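Local coordinates for ferripyochelin binding protein (Pyrococcus horikoshii, PDB 1V3W) that probably catalyses the reversible hydration of carbon dioxide to bicarbonate at zinc ions held between subunits, as a trimeric gamma-class carbonic anhydrase that also binds calcium, at residues N57-V62 with I80-M85; H87-G92 with D105-G110. All coordinates share one frame; numbering follows the deposited sequence.

Both contacts join consecutive coils of one left-handed parallel beta-helix, and they follow each other along the chain, their centres about 15 Å apart. Interaction 1 links two corners of the helix and is buried throughout, with side chains turned both inward and toward neighbouring subunits. Interaction 2 starts at another corner and runs along one sheet, with two lysines exposed on its outer face and V91 and I109 on the inner. Each holds a zinc-binding histidine backed by an aspartate, H82 with D60 and H87 with D105, though the two histidines of one chain serve different zinc ions. Amide and calcium chemistry marks 57-62 with 80-85; regular ladder bonding and glycine turns mark 87-92 with 105-110.

Interaction 1: N57-V62 with I80-M85; sequences NVQDNV and IGHNAM. With ZN (zinc ion), chain B; CA (calcium ion), chain C.
D60 and H82 run alongside each other in the same direction, carboxylate and imidazole only 15° from coplanar. D60 OD2 meets the ring at its edge, taking a weak, bent bond from H82 ND1 at 2.7 Å; R44 of the second subunit forms a salt bridge to the same oxygen. This leaves H82 NE2 to bind zinc at 2.2 Å, with H65 and H87 of the second subunit and a water. Q59 CG is anti to the carbonyl carbon (chi1 -66°) and the chain is extended beyond it, which carries OE1 3.0 Å above the centre of the H82 ring, the amide turned 56° from it; OE1 also accepts a weak bond from H82 N. An alanine in place of Q59 would probably leave H82 N without this acceptor and open a gap over the imidazole face. The segments are successive corners of a left-handed parallel beta-helix, each a type II turn, Q59-V62 and G81-A84, with N61 and N83 at positive phi, which asparagine tolerates well. N83 N bonds to D60 O, stacking turn on turn. N61 CB rests against N83 OD1 (3.3 Å); S63 of the second subunit is the main polar partner of both amides, and N61 OD1 binds calcium at 2.3 Å alongside N61 of the other two subunits. Branched aliphatics suit the coil interior: V58 CG2 touches I80 CD1 at 3.9 Å, and V62 CG1 meets I80 CG2.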
loop_
_atom_site.group_PDB
_atom_site.type_symbol
_atom_site.label_atom_id
_atom_site.label_comp_id
_atom_site.label_asym_id
_atom_site.label_seq_id
_atom_site.Cartn_x
_atom_site.Cartn_y
_atom_site.Cartn_z
ATOM N N ASN A 57 -11.665 6.966 -10.686
ATOM C CA ASN A 57 -11.357 6.988 -9.262
ATOM C C ASN A 57 -9.998 6.381 -8.941
ATOM O O ASN A 57 -9.572 5.412 -9.567
ATOM C CB ASN A 57 -12.443 6.249 -8.470
ATOM C CG ASN A 57 -12.657 4.823 -8.953
ATOM O OD1 ASN A 57 -13.474 4.567 -9.847
ATOM N ND2 ASN A 57 -11.925 3.890 -8.371
ATOM N N VAL A 58 -9.331 6.967 -7.954
ATOM C CA VAL A 58 -8.016 6.519 -7.498
ATOM C C VAL A 58 -8.248 6.182 -6.031
ATOM O O VAL A 58 -8.323 7.071 -5.185
ATOM C CB VAL A 58 -6.980 7.651 -7.634
ATOM C CG1 VAL A 58 -5.607 7.151 -7.238
ATOM C CG2 VAL A 58 -6.962 8.167 -9.075
ATOM N N GLN A 59 -8.356 4.892 -5.739
ATOM C CA GLN A 59 -8.679 4.432 -4.399
ATOM C C GLN A 59 -7.643 4.544 -3.286
ATOM O O GLN A 59 -6.511 4.983 -3.499
ATOM C CB GLN A 59 -9.248 3.016 -4.511
ATOM C CG GLN A 59 -10.590 3.034 -5.256
ATOM C CD GLN A 59 -11.124 1.661 -5.608
ATOM O OE1 GLN A 59 -10.732 0.654 -5.022
ATOM N NE2 GLN A 59 -12.043 1.619 -6.569
ATOM N N ASP A 60 -8.063 4.163 -2.084
ATOM C CA ASP A 60 -7.231 4.263 -0.889
ATOM C C ASP A 60 -5.870 3.602 -0.998
ATOM O O ASP A 60 -5.743 2.491 -1.504
ATOM C CB ASP A 60 -7.963 3.665 0.318
ATOM C CG ASP A 60 -9.465 3.846 0.241
ATOM O OD1 ASP A 60 -10.010 4.719 0.948
ATOM O OD2 ASP A 60 -10.097 3.108 -0.538
ATOM N N ASN A 61 -4.860 4.298 -0.490
ATOM C CA ASN A 61 -3.484 3.812 -0.466
ATOM C C ASN A 61 -2.852 3.485 -1.811
ATOM O O ASN A 61 -1.876 2.737 -1.887
ATOM C CB ASN A 61 -3.374 2.621 0.495
ATOM C CG ASN A 61 -3.321 3.067 1.943
ATOM O OD1 ASN A 61 -2.524 3.930 2.293
ATOM N ND2 ASN A 61 -4.167 2.489 2.787
ATOM N N VAL A 62 -3.411 4.065 -2.867
ATOM C CA VAL A 62 -2.875 3.896 -4.213
ATOM C C VAL A 62 -1.751 4.913 -4.397
ATOM O O VAL A 62 -1.763 5.973 -3.777
ATOM C CB VAL A 62 -3.949 4.207 -5.283
ATOM C CG1 VAL A 62 -3.299 4.417 -6.652
ATOM C CG2 VAL A 62 -4.949 3.078 -5.355
ATOM N N ILE A 80 -9.047 2.619 -10.206
ATOM C CA ILE A 80 -7.717 2.224 -9.757
ATOM C C ILE A 80 -7.912 1.688 -8.343
ATOM O O ILE A 80 -8.076 2.447 -7.385
ATOM C CB ILE A 80 -6.732 3.407 -9.774
ATOM C CG1 ILE A 80 -6.718 4.036 -11.173
ATOM C CG2 ILE A 80 -5.331 2.915 -9.413
ATOM C CD1 ILE A 80 -5.736 5.169 -11.328
ATOM N N GLY A 81 -7.914 0.362 -8.249
ATOM C CA GLY A 81 -8.155 -0.332 -7.000
ATOM C C GLY A 81 -7.268 -0.031 -5.816
ATOM O O GLY A 81 -6.107 0.343 -5.957
ATOM N N HIS A 82 -7.841 -0.224 -4.634
ATOM C CA HIS A 82 -7.140 0.009 -3.387
ATOM C C HIS A 82 -5.739 -0.582 -3.426
ATOM O O HIS A 82 -5.548 -1.715 -3.873
ATOM C CB HIS A 82 -7.863 -0.680 -2.220
ATOM C CG HIS A 82 -9.341 -0.458 -2.184
ATOM N ND1 HIS A 82 -9.920 0.649 -1.600
ATOM C CD2 HIS A 82 -10.364 -1.222 -2.635
ATOM C CE1 HIS A 82 -11.234 0.555 -1.690
ATOM N NE2 HIS A 82 -11.531 -0.571 -2.314
ATOM N N ASN A 83 -4.767 0.192 -2.967
ATOM C CA ASN A 83 -3.378 -0.220 -2.901
ATOM C C ASN A 83 -2.642 -0.597 -4.172
ATOM O O ASN A 83 -1.544 -1.159 -4.125
ATOM C CB ASN A 83 -3.247 -1.323 -1.860
ATOM C CG ASN A 83 -3.472 -0.801 -0.482
ATOM O OD1 ASN A 83 -4.580 -0.408 -0.135
ATOM N ND2 ASN A 83 -2.408 -0.738 0.303
ATOM N N ALA A 84 -3.243 -0.251 -5.301
ATOM C CA ALA A 84 -2.610 -0.499 -6.582
ATOM C C ALA A 84 -1.559 0.578 -6.803
ATOM O O ALA A 84 -1.496 1.570 -6.069
ATOM C CB ALA A 84 -3.649 -0.471 -7.690
ATOM N N MET A 85 -0.735 0.389 -7.823
ATOM C CA MET A 85 0.318 1.343 -8.117
ATOM C C MET A 85 0.480 1.460 -9.629
ATOM O O MET A 85 0.709 0.465 -10.313
ATOM C CB MET A 85 1.619 0.863 -7.464
ATOM C CG MET A 85 2.680 1.923 -7.232
ATOM S SD MET A 85 3.496 2.486 -8.725
ATOM C CE MET A 85 3.410 4.272 -8.494
HETATM ZN ZN ZN B . -13.635 -0.961 -2.664
HETATM CA CA CA C . -0.901 5.362 2.959
HETATM O O HOH W 1 -13.963 0.024 -4.167
#

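Interaction 2: H87-G92 with D105-G110; sequences HGAKVG and DGAKIG. With ZN (zinc ion), chain D.
The imidazole of H87 meets D105 at its edge: OD1 lies in the ring plane and accepts a hydrogen bond from H87 ND1 at 2.7 Å. The carboxylate, turned 65° from the ring, is met on the syn side of OD1, somewhat out of the carboxylate plane. Against the ring, H65 of the same chain stands at about 80°, and H82 of the third subunit lies more obliquely; all three histidines and a water bind the same zinc. With CG roughly anti to the backbone N (chi1 -156°), the ring is carried out from the strand, ND1 toward D105 and NE2 to the zinc at 2.0 Å. The chain turns at G88, where positive phi favours glycine and a CB would clash with D105 OD1. G88 O receives G106 N at 2.9 Å, and the backbone angles of G106 also call for glycine. The segments then run parallel in a sheet of the left-handed beta-helix: K90 N binds A107 O and I109 N binds K90 O at 2.8 Å, both nearly straight. V91 and I109 share one face, CG2 to CG1 at 4.3 Å, beside the small methyls of A89 and A107; K90 and K108 take the other, toward solvent. S67 also bonds to D105 OD1, helping to position the carboxylate; held at ND1 by D105 and at NE2 by zinc, the H87 ring has little freedom to turn, and D105 probably makes NE2 a more electron-rich ligand.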
loop_
_atom_site.group_PDB
_atom_site.type_symbol
_atom_site.label_atom_id
_atom_site.label_comp_id
_atom_site.label_asym_id
_atom_site.label_seq_id
_atom_site.Cartn_x
_atom_site.Cartn_y
_atom_site.Cartn_z
ATOM N N HIS A 87 2.665 3.311 -12.561
ATOM C CA HIS A 87 3.896 4.055 -12.777
ATOM C C HIS A 87 4.241 4.302 -14.241
ATOM O O HIS A 87 4.598 3.374 -14.965
ATOM C CB HIS A 87 5.054 3.324 -12.091
ATOM C CG HIS A 87 6.200 4.216 -11.741
ATOM N ND1 HIS A 87 7.044 4.750 -12.689
ATOM C CD2 HIS A 87 6.604 4.719 -10.550
ATOM C CE1 HIS A 87 7.918 5.546 -12.099
ATOM N NE2 HIS A 87 7.672 5.546 -10.801
ATOM N N GLY A 88 4.127 5.562 -14.659
ATOM C CA GLY A 88 4.446 5.954 -16.025
ATOM C C GLY A 88 3.761 5.150 -17.111
ATOM O O GLY A 88 4.374 4.830 -18.134
ATOM N N ALA A 89 2.484 4.846 -16.911
ATOM C CA ALA A 89 1.741 4.056 -17.879
ATOM C C ALA A 89 0.547 4.774 -18.480
ATOM O O ALA A 89 0.065 5.779 -17.950
ATOM C CB ALA A 89 1.279 2.755 -17.230
ATOM N N LYS A 90 0.088 4.248 -19.610
ATOM C CA LYS A 90 -1.075 4.776 -20.303
ATOM C C LYS A 90 -2.210 3.792 -20.069
ATOM O O LYS A 90 -2.071 2.598 -20.343
ATOM C CB LYS A 90 -0.797 4.920 -21.801
ATOM C CG LYS A 90 0.054 6.129 -22.140
ATOM C CD LYS A 90 0.298 6.269 -23.631
ATOM C CE LYS A 90 1.046 7.560 -23.937
ATOM N NZ LYS A 90 2.335 7.651 -23.194
ATOM N N VAL A 91 -3.320 4.294 -19.539
ATOM C CA VAL A 91 -4.478 3.463 -19.256
ATOM C C VAL A 91 -5.662 4.019 -20.032
ATOM O O VAL A 91 -5.952 5.214 -19.966
ATOM C CB VAL A 91 -4.795 3.452 -17.742
ATOM C CG1 VAL A 91 -6.013 2.589 -17.467
ATOM C CG2 VAL A 91 -3.591 2.930 -16.962
ATOM N N GLY A 92 -6.332 3.144 -20.774
ATOM C CA GLY A 92 -7.471 3.552 -21.578
ATOM C C GLY A 92 -8.741 3.818 -20.796
ATOM O O GLY A 92 -8.701 4.140 -19.609
ATOM N N ASP A 105 6.070 1.240 -16.214
ATOM C CA ASP A 105 6.417 2.220 -17.236
ATOM C C ASP A 105 6.342 1.774 -18.687
ATOM O O ASP A 105 6.857 0.721 -19.062
ATOM C CB ASP A 105 7.813 2.765 -16.940
ATOM C CG ASP A 105 7.945 3.256 -15.512
ATOM O OD1 ASP A 105 7.710 4.457 -15.266
ATOM O OD2 ASP A 105 8.268 2.431 -14.631
ATOM N N GLY A 106 5.700 2.604 -19.500
ATOM C CA GLY A 106 5.570 2.305 -20.913
ATOM C C GLY A 106 4.429 1.373 -21.260
ATOM O O GLY A 106 4.133 1.167 -22.437
ATOM N N ALA A 107 3.786 0.798 -20.250
ATOM C CA ALA A 107 2.671 -0.102 -20.509
ATOM C C ALA A 107 1.523 0.681 -21.131
ATOM O O ALA A 107 1.340 1.867 -20.844
ATOM C CB ALA A 107 2.215 -0.763 -19.213
ATOM N N LYS A 108 0.763 0.014 -21.993
ATOM C CA LYS A 108 -0.380 0.624 -22.662
ATOM C C LYS A 108 -1.559 -0.314 -22.446
ATOM O O LYS A 108 -1.619 -1.391 -23.039
ATOM C CB LYS A 108 -0.111 0.776 -24.166
ATOM C CG LYS A 108 -1.062 1.742 -24.880
ATOM C CD LYS A 108 -1.135 1.490 -26.387
ATOM C CE LYS A 108 -2.108 2.452 -27.060
ATOM N NZ LYS A 108 -3.180 2.891 -26.124
ATOM N N ILE A 109 -2.483 0.081 -21.577
ATOM C CA ILE A 109 -3.655 -0.737 -21.293
ATOM C C ILE A 109 -4.811 -0.276 -22.170
ATOM O O ILE A 109 -5.176 0.900 -22.158
ATOM C CB ILE A 109 -4.085 -0.615 -19.815
ATOM C CG1 ILE A 109 -2.875 -0.809 -18.892
ATOM C CG2 ILE A 109 -5.149 -1.656 -19.503
ATOM C CD1 ILE A 109 -2.172 -2.140 -19.062
ATOM N N GLY A 110 -5.378 -1.206 -22.933
ATOM C CA GLY A 110 -6.489 -0.873 -23.807
ATOM C C GLY A 110 -7.777 -0.571 -23.064
ATOM O O GLY A 110 -7.795 -0.488 -21.836
HETATM ZN ZN ZN D . 8.445 6.304 -9.104
HETATM O O HOH W 2 10.104 6.373 -8.344
#